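Local coordinates for protein walker-Type ATPase (Pyrococcus abyssi, PDB 2QEN) that probably binds and hydrolyses ATP as a Walker-type P-loop ATPase, here holding ADP and magnesium, although its cellular role is unknown, at residues F95-N100 with N121-E126; L101-L106 with F117-D122. The protein carries 1 engineered substitution. All coordinates share one frame; numbering follows the deposited sequence.

In the fold
Following the chain from the N terminus, from the end of helix 88-95 the chain runs through 95-100 and then 101-106, in a long connection. It next turns back as helix 113-127, which runs antiparallel to this connection. Interaction 2 closes the shorter loop, with 101-106 against 117-122. Interaction 1 closes a longer loop around it, bringing 95-100 to 121-126, so the two contacts nest without crossing. They overlap at N121 and D122, and they touch where L123 CD2 lies 4.2 Å from L101 CD1. Together they fasten the connection along helix 113-127, which leads into strand 130-135 of the parallel sheet in the P-loop ATPase domain.

Interaction 1 of 2, residues F95-N100 with N121-E126; sequences FKISLN and NDLGEE
The carboxylate of E126 is the flat group at the centre of this contact, and S98 grips its OE2 oxygen. The hydroxyl S98 OG donates to E126 OE2 at 3.1 Å, arriving from above the carboxylate plane, about 28° out of it. The backbone S98 N reaches the same E126 OE2 in a weak but nearly straight bond of 3.3 Å, with an N-H...O angle of 174°. Serine suits this place because its OG sits in the crowded position between its own N and carbonyl carbon, close enough to the amide for both donors to serve one oxygen. Glutamate suits the helix side: CG lies anti to the backbone N and the chain runs on extended, long enough to reach the loop. The other oxygen, E126 OE1, lies near S98 OG and L99 N without a hydrogen bond to either, and L99 CB and CG pack beside it, with L99 CB 3.6 Å from E126 OE1, as the two side chains slide past each other in opposite directions.

Beneath this exposed polar clasp the contact turns apolar. I97 crosses L123 at about a right angle, and I97 CG2 presses on L123 CD1 at 3.4 Å, tighter than usual for two carbons; I97 CD1 meets the same methyl at 3.6 Å. An alanine in place of I97 would remove both branches that bear on L123 and would probably loosen the loop's hold on the helix. L99 CD1 rests on the helix backbone at D122 O, 3.5 Å away, with D122 CB next to it.

The segment 95-100 leaves helix 88-95 at K96, whose positive phi turns the chain out of the helical path. I97 then fills the angle between two helices, touching F91 and Q92 of helix 88-95 and L127 of helix 113-127, while L123 also packs on F88.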
ATOM      1  N   PHE A  95      17.502 -15.316  13.530  1.00 38.21           N
ATOM      2  CA  PHE A  95      17.634 -16.179  12.367  1.00 38.49           C
ATOM      3  C   PHE A  95      18.903 -17.016  12.394  1.00 38.84           C
ATOM      4  O   PHE A  95      19.172 -17.759  11.461  1.00 39.11           O
ATOM      5  CB  PHE A  95      17.508 -15.367  11.077  1.00 38.33           C
ATOM      6  CG  PHE A  95      16.166 -14.723  10.914  1.00 38.24           C
ATOM      7  CD1 PHE A  95      15.022 -15.505  10.715  1.00 37.94           C
ATOM      8  CD2 PHE A  95      16.030 -13.341  10.983  1.00 38.14           C
ATOM      9  CE1 PHE A  95      13.766 -14.915  10.581  1.00 37.53           C
ATOM     10  CE2 PHE A  95      14.776 -12.737  10.838  1.00 37.81           C
ATOM     11  CZ  PHE A  95      13.643 -13.527  10.637  1.00 38.16           C
ATOM     12  N   LYS A  96      19.666 -16.901  13.481  1.00 39.17           N
ATOM     13  CA  LYS A  96      20.881 -17.695  13.691  1.00 39.38           C
ATOM     14  C   LYS A  96      21.865 -17.535  12.538  1.00 39.60           C
ATOM     15  O   LYS A  96      22.207 -18.501  11.860  1.00 39.91           O
ATOM     16  CB  LYS A  96      20.536 -19.168  13.954  1.00 39.45           C
ATOM     17  CG  LYS A  96      19.650 -19.387  15.178  1.00 38.88           C
ATOM     18  CD  LYS A  96      20.440 -19.381  16.487  1.00 38.28           C
ATOM     19  CE  LYS A  96      19.496 -19.252  17.682  1.00 38.24           C
ATOM     20  NZ  LYS A  96      20.094 -19.721  18.975  1.00 38.96           N
ATOM     21  N   ILE A  97      22.296 -16.293  12.324  1.00 39.99           N
ATOM     22  CA  ILE A  97      23.239 -15.927  11.260  1.00 40.21           C
ATOM     23  C   ILE A  97      24.635 -15.674  11.833  1.00 40.30           C
ATOM     24  O   ILE A  97      24.788 -14.950  12.818  1.00 40.55           O
ATOM     25  CB  ILE A  97      22.777 -14.648  10.509  1.00 40.18           C
ATOM     26  CG1 ILE A  97      21.424 -14.877   9.830  1.00 40.94           C
ATOM     27  CG2 ILE A  97      23.819 -14.217   9.478  1.00 39.94           C
ATOM     28  CD1 ILE A  97      20.612 -13.604   9.586  1.00 41.61           C
ATOM     29  N   SER A  98      25.648 -16.263  11.204  1.00 40.42           N
ATOM     30  CA  SER A  98      27.037 -16.054  11.610  1.00 40.41           C
ATOM     31  C   SER A  98      27.697 -14.881  10.873  1.00 40.12           C
ATOM     32  O   SER A  98      28.512 -14.161  11.452  1.00 40.22           O
ATOM     33  CB  SER A  98      27.845 -17.342  11.420  1.00 40.58           C
ATOM     34  OG  SER A  98      27.728 -17.817  10.091  1.00 41.24           O
ATOM     35  N   LEU A  99      27.339 -14.700   9.601  1.00 39.92           N
ATOM     36  CA  LEU A  99      27.806 -13.564   8.779  1.00 39.68           C
ATOM     37  C   LEU A  99      27.590 -12.192   9.415  1.00 39.00           C
ATOM     38  O   LEU A  99      26.557 -11.943  10.036  1.00 39.19           O
ATOM     39  CB  LEU A  99      27.101 -13.556   7.419  1.00 39.90           C
ATOM     40  CG  LEU A  99      27.732 -14.138   6.152  1.00 40.88           C
ATOM     41  CD1 LEU A  99      27.084 -13.449   4.962  1.00 41.17           C
ATOM     42  CD2 LEU A  99      29.255 -13.970   6.095  1.00 41.82           C
ATOM     43  N   ASN A 100      28.572 -11.313   9.247  1.00 38.30           N
ATOM     44  CA  ASN A 100      28.445  -9.908   9.611  1.00 37.77           C
ATOM     45  C   ASN A 100      28.271  -9.057   8.354  1.00 37.29           C
ATOM     46  O   ASN A 100      28.698  -9.447   7.261  1.00 37.39           O
ATOM     47  CB  ASN A 100      29.673  -9.429  10.389  1.00 37.94           C
ATOM     48  CG  ASN A 100      29.735  -9.986  11.811  1.00 38.68           C
ATOM     49  OD1 ASN A 100      28.722 -10.065  12.513  1.00 38.77           O
ATOM     50  ND2 ASN A 100      30.938 -10.354  12.247  1.00 38.44           N
ATOM     51  N   ASN A 121      22.611 -10.109  -0.403  1.00 29.88           N
ATOM     52  CA  ASN A 121      22.579 -11.356  -1.165  1.00 30.07           C
ATOM     53  C   ASN A 121      23.521 -12.429  -0.577  1.00 30.79           C
ATOM     54  O   ASN A 121      23.173 -13.611  -0.558  1.00 30.15           O
ATOM     55  CB  ASN A 121      22.914 -11.098  -2.642  1.00 29.52           C
ATOM     56  CG  ASN A 121      22.772 -12.352  -3.501  1.00 28.81           C
ATOM     57  OD1 ASN A 121      21.662 -12.795  -3.787  1.00 29.27           O
ATOM     58  ND2 ASN A 121      23.897 -12.927  -3.917  1.00 26.48           N
ATOM     59  N   ASP A 122      24.708 -12.011  -0.119  1.00 31.93           N
ATOM     60  CA  ASP A 122      25.656 -12.894   0.608  1.00 32.93           C
ATOM     61  C   ASP A 122      24.999 -13.466   1.863  1.00 33.33           C
ATOM     62  O   ASP A 122      25.199 -14.628   2.215  1.00 32.88           O
ATOM     63  CB  ASP A 122      26.916 -12.122   1.036  1.00 33.59           C
ATOM     64  CG  ASP A 122      27.821 -11.750  -0.128  1.00 36.04           C
ATOM     65  OD1 ASP A 122      27.595 -12.233  -1.265  1.00 40.55           O
ATOM     66  OD2 ASP A 122      28.771 -10.965   0.097  1.00 37.47           O
ATOM     67  N   LEU A 123      24.204 -12.629   2.530  1.00 33.66           N
ATOM     68  CA  LEU A 123      23.448 -13.040   3.703  1.00 34.39           C
ATOM     69  C   LEU A 123      22.349 -14.041   3.293  1.00 34.22           C
ATOM     70  O   LEU A 123      22.131 -15.061   3.972  1.00 33.73           O
ATOM     71  CB  LEU A 123      22.885 -11.796   4.402  1.00 34.58           C
ATOM     72  CG  LEU A 123      21.992 -11.865   5.643  1.00 36.13           C
ATOM     73  CD1 LEU A 123      22.656 -12.692   6.730  1.00 37.36           C
ATOM     74  CD2 LEU A 123      21.694 -10.446   6.147  1.00 35.19           C
ATOM     75  N   GLY A 124      21.705 -13.756   2.157  1.00 33.82           N
ATOM     76  CA  GLY A 124      20.722 -14.645   1.551  1.00 33.33           C
ATOM     77  C   GLY A 124      21.269 -16.028   1.250  1.00 33.06           C
ATOM     78  O   GLY A 124      20.557 -17.023   1.382  1.00 32.59           O
ATOM     79  N   GLU A 125      22.538 -16.084   0.844  1.00 33.09           N
ATOM     80  CA  GLU A 125      23.220 -17.341   0.534  1.00 33.38           C
ATOM     81  C   GLU A 125      23.287 -18.281   1.720  1.00 33.27           C
ATOM     82  O   GLU A 125      23.207 -19.497   1.550  1.00 33.33           O
ATOM     83  CB  GLU A 125      24.643 -17.081   0.039  1.00 33.14           C
ATOM     84  CG  GLU A 125      24.745 -16.901  -1.453  1.00 34.45           C
ATOM     85  CD  GLU A 125      26.132 -16.464  -1.910  1.00 35.24           C
ATOM     86  OE1 GLU A 125      27.141 -16.758  -1.223  1.00 34.40           O
ATOM     87  OE2 GLU A 125      26.202 -15.823  -2.979  1.00 37.68           O
ATOM     88  N   GLU A 126      23.468 -17.717   2.910  1.00 33.33           N
ATOM     89  CA  GLU A 126      23.514 -18.510   4.122  1.00 34.17           C
ATOM     90  C   GLU A 126      22.110 -18.951   4.536  1.00 34.27           C
ATOM     91  O   GLU A 126      21.898 -20.121   4.886  1.00 34.56           O
ATOM     92  CB  GLU A 126      24.189 -17.746   5.259  1.00 34.03           C
ATOM     93  CG  GLU A 126      24.237 -18.564   6.542  1.00 37.16           C
ATOM     94  CD  GLU A 126      25.044 -17.929   7.656  1.00 40.59           C
ATOM     95  OE1 GLU A 126      25.765 -16.936   7.396  1.00 44.07           O
ATOM     96  OE2 GLU A 126      24.961 -18.440   8.794  1.00 40.96           O
TER

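Interaction 2 of 2, residues L101-L106 with F117-D122; sequences LKFLTL and FRELND
Two overlapping type I beta turns, K102 to T105 and F103 to L106, pack here against one side of helix 113-127 in the P-loop ATPase domain, and a glutamate of that helix grips the start of the first. T105 N bonds to K102 O across this first turn; the second is closed by a weaker bond.

The tight part is the grip of E119 OE1 on the turn. E119 extends from the helix to the loop, and its OE1 accepts the backbone F103 N at 2.8 Å through its syn lone pair, with an N-H...O angle of 151°. K102 N comes almost as close to E119 OE1, at 2.9 Å, but its hydrogen is poorly aimed and no bond forms. A carboxylate suits this spot because amides gathered at the start of a helix-like turn are likely to stabilise its negative charge.

Beside this grip, the buried side is ordinary apolar packing. L101 CD2 lies 3.8 Å from E119 CB, laying hydrocarbon along the root of the glutamate. Its other methyl, L101 CD1, meets L120 CD2 at 4.1 Å, and the two leucines cross at about a right angle. L120 also reaches F130 and V132 of strand 130-135, so the leucines carry the loop toward the sheet.

The K102 side is the more exposed one. K102 lends only its CB to E119, 3.5 Å from E119 OE1, and its extended chain then leads away from the helix; lysine suits this exposed side.

F103 belongs to the buried side, its CG in the crowded position between N and carbonyl carbon. The edge of its ring, tilted 59° to the carboxylate, meets both partners on the helix: F103 CE2 lies 4.1 Å from L120 CD2, and F103 CD2 lies 3.4 Å from E119 OE1.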
ATOM      1  N   LEU A 101      27.640  -7.899   8.513  1.00 36.32           N
ATOM      2  CA  LEU A 101      27.458  -6.975   7.410  1.00 35.43           C
ATOM      3  C   LEU A 101      28.418  -5.803   7.527  1.00 34.75           C
ATOM      4  O   LEU A 101      28.350  -5.032   8.495  1.00 34.59           O
ATOM      5  CB  LEU A 101      26.008  -6.476   7.343  1.00 35.58           C
ATOM      6  CG  LEU A 101      24.919  -7.426   6.828  1.00 35.57           C
ATOM      7  CD1 LEU A 101      23.537  -6.820   7.062  1.00 35.18           C
ATOM      8  CD2 LEU A 101      25.122  -7.738   5.345  1.00 35.49           C
ATOM      9  N   LYS A 102      29.307  -5.683   6.537  1.00 33.57           N
ATOM     10  CA  LYS A 102      30.281  -4.593   6.470  1.00 32.78           C
ATOM     11  C   LYS A 102      29.625  -3.209   6.377  1.00 32.35           C
ATOM     12  O   LYS A 102      30.069  -2.265   7.038  1.00 31.81           O
ATOM     13  CB  LYS A 102      31.248  -4.810   5.294  1.00 32.81           C
ATOM     14  CG  LYS A 102      32.292  -3.705   5.111  1.00 33.47           C
ATOM     15  CD  LYS A 102      33.598  -4.208   4.503  1.00 33.36           C
ATOM     16  CE  LYS A 102      34.641  -3.093   4.494  1.00 34.24           C
ATOM     17  NZ  LYS A 102      36.050  -3.596   4.398  1.00 34.20           N
ATOM     18  N   PHE A 103      28.559  -3.093   5.583  1.00 31.57           N
ATOM     19  CA  PHE A 103      28.010  -1.774   5.266  1.00 31.30           C
ATOM     20  C   PHE A 103      27.438  -1.030   6.482  1.00 31.14           C
ATOM     21  O   PHE A 103      27.231   0.177   6.436  1.00 30.86           O
ATOM     22  CB  PHE A 103      27.045  -1.817   4.057  1.00 31.20           C
ATOM     23  CG  PHE A 103      25.634  -2.235   4.392  1.00 31.01           C
ATOM     24  CD1 PHE A 103      24.685  -1.289   4.785  1.00 30.98           C
ATOM     25  CD2 PHE A 103      25.251  -3.568   4.296  1.00 30.56           C
ATOM     26  CE1 PHE A 103      23.368  -1.667   5.097  1.00 31.12           C
ATOM     27  CE2 PHE A 103      23.939  -3.960   4.600  1.00 31.74           C
ATOM     28  CZ  PHE A 103      22.997  -3.004   5.005  1.00 31.35           C
ATOM     29  N   LEU A 104      27.226  -1.755   7.574  1.00 31.57           N
ATOM     30  CA  LEU A 104      26.685  -1.168   8.801  1.00 32.44           C
ATOM     31  C   LEU A 104      27.693  -0.313   9.560  1.00 32.64           C
ATOM     32  O   LEU A 104      27.298   0.586  10.304  1.00 32.88           O
ATOM     33  CB  LEU A 104      26.120  -2.248   9.729  1.00 32.60           C
ATOM     34  CG  LEU A 104      24.917  -3.052   9.238  1.00 32.80           C
ATOM     35  CD1 LEU A 104      24.461  -3.977  10.355  1.00 32.45           C
ATOM     36  CD2 LEU A 104      23.780  -2.138   8.797  1.00 33.34           C
ATOM     37  N   THR A 105      28.984  -0.600   9.369  1.00 32.90           N
ATOM     38  CA  THR A 105      30.067   0.182   9.966  1.00 33.31           C
ATOM     39  C   THR A 105      30.310   1.468   9.180  1.00 33.48           C
ATOM     40  O   THR A 105      30.931   2.415   9.710  1.00 33.76           O
ATOM     41  CB  THR A 105      31.404  -0.604   9.988  1.00 33.07           C
ATOM     42  OG1 THR A 105      31.169  -1.968  10.346  1.00 33.24           O
ATOM     43  CG2 THR A 105      32.373   0.006  10.992  1.00 34.17           C
ATOM     44  N   LEU A 106      29.827   1.494   7.917  1.00 33.37           N
ATOM     45  CA  LEU A 106      30.208   2.555   6.964  1.00 33.67           C
ATOM     46  C   LEU A 106      29.201   3.699   6.934  1.00 33.90           C
ATOM     47  O   LEU A 106      27.988   3.476   7.058  1.00 34.04           O
ATOM     48  CB  LEU A 106      30.417   1.970   5.527  1.00 33.44           C
ATOM     49  CG  LEU A 106      31.515   0.840   5.421  1.00 33.71           C
ATOM     50  CD1 LEU A 106      31.944   0.545   3.928  1.00 33.11           C
ATOM     51  CD2 LEU A 106      32.783   1.224   6.251  1.00 32.29           C
ATOM     52  N   PHE A 117      23.424  -4.115  -1.572  1.00 28.90           N
ATOM     53  CA  PHE A 117      22.612  -5.224  -2.052  1.00 29.46           C
ATOM     54  C   PHE A 117      23.387  -6.527  -2.225  1.00 29.75           C
ATOM     55  O   PHE A 117      22.845  -7.600  -1.958  1.00 29.76           O
ATOM     56  CB  PHE A 117      21.808  -4.824  -3.299  1.00 29.83           C
ATOM     57  CG  PHE A 117      20.502  -4.123  -2.972  1.00 30.94           C
ATOM     58  CD1 PHE A 117      20.472  -3.050  -2.067  1.00 33.24           C
ATOM     59  CD2 PHE A 117      19.304  -4.554  -3.525  1.00 33.00           C
ATOM     60  CE1 PHE A 117      19.253  -2.401  -1.744  1.00 33.69           C
ATOM     61  CE2 PHE A 117      18.075  -3.910  -3.204  1.00 32.77           C
ATOM     62  CZ  PHE A 117      18.061  -2.844  -2.310  1.00 31.59           C
ATOM     63  N   ARG A 118      24.649  -6.428  -2.638  1.00 29.94           N
ATOM     64  CA  ARG A 118      25.549  -7.583  -2.726  1.00 31.40           C
ATOM     65  C   ARG A 118      25.787  -8.249  -1.367  1.00 30.87           C
ATOM     66  O   ARG A 118      25.716  -9.469  -1.259  1.00 31.16           O
ATOM     67  CB  ARG A 118      26.897  -7.194  -3.367  1.00 31.09           C
ATOM     68  CG  ARG A 118      26.820  -6.937  -4.873  1.00 32.83           C
ATOM     69  CD  ARG A 118      28.222  -6.812  -5.484  1.00 34.23           C
ATOM     70  NE  ARG A 118      28.820  -5.514  -5.163  1.00 40.31           N
ATOM     71  CZ  ARG A 118      28.954  -4.507  -6.026  1.00 41.74           C
ATOM     72  NH1 ARG A 118      28.556  -4.652  -7.289  1.00 43.39           N
ATOM     73  NH2 ARG A 118      29.503  -3.361  -5.631  1.00 40.49           N
ATOM     74  N   GLU A 119      26.076  -7.450  -0.341  1.00 30.68           N
ATOM     75  CA  GLU A 119      26.177  -7.961   1.027  1.00 31.67           C
ATOM     76  C   GLU A 119      24.893  -8.651   1.535  1.00 30.53           C
ATOM     77  O   GLU A 119      24.963  -9.676   2.209  1.00 30.09           O
ATOM     78  CB  GLU A 119      26.610  -6.852   1.990  1.00 31.97           C
ATOM     79  CG  GLU A 119      28.060  -6.416   1.830  1.00 33.48           C
ATOM     80  CD  GLU A 119      28.455  -5.276   2.772  1.00 34.72           C
ATOM     81  OE1 GLU A 119      28.087  -5.327   3.972  1.00 37.82           O
ATOM     82  OE2 GLU A 119      29.150  -4.330   2.313  1.00 40.05           O
ATOM     83  N   LEU A 120      23.730  -8.097   1.196  1.00 30.40           N
ATOM     84  CA  LEU A 120      22.441  -8.695   1.575  1.00 29.77           C
ATOM     85  C   LEU A 120      22.172 -10.014   0.855  1.00 29.64           C
ATOM     86  O   LEU A 120      21.575 -10.918   1.435  1.00 29.35           O
ATOM     87  CB  LEU A 120      21.282  -7.725   1.323  1.00 29.86           C
ATOM     88  CG  LEU A 120      21.218  -6.480   2.203  1.00 29.69           C
ATOM     89  CD1 LEU A 120      20.026  -5.613   1.779  1.00 28.18           C
ATOM     90  CD2 LEU A 120      21.143  -6.850   3.682  1.00 29.16           C
ATOM     91  N   ASN A 121      22.611 -10.109  -0.403  1.00 29.88           N
ATOM     92  CA  ASN A 121      22.579 -11.356  -1.165  1.00 30.07           C
ATOM     93  C   ASN A 121      23.521 -12.429  -0.577  1.00 30.79           C
ATOM     94  O   ASN A 121      23.173 -13.611  -0.558  1.00 30.15           O
ATOM     95  CB  ASN A 121      22.914 -11.098  -2.642  1.00 29.52           C
ATOM     96  CG  ASN A 121      22.772 -12.352  -3.501  1.00 28.81           C
ATOM     97  OD1 ASN A 121      21.662 -12.795  -3.787  1.00 29.27           O
ATOM     98  ND2 ASN A 121      23.897 -12.927  -3.917  1.00 26.48           N
ATOM     99  N   ASP A 122      24.708 -12.011  -0.119  1.00 31.93           N
ATOM    100  CA  ASP A 122      25.656 -12.894   0.608  1.00 32.93           C
ATOM    101  C   ASP A 122      24.999 -13.466   1.863  1.00 33.33           C
ATOM    102  O   ASP A 122      25.199 -14.628   2.215  1.00 32.88           O
ATOM    103  CB  ASP A 122      26.916 -12.122   1.036  1.00 33.59           C
ATOM    104  CG  ASP A 122      27.821 -11.750  -0.128  1.00 36.04           C
ATOM    105  OD1 ASP A 122      27.595 -12.233  -1.265  1.00 40.55           O
ATOM    106  OD2 ASP A 122      28.771 -10.965   0.097  1.00 37.47           O
TER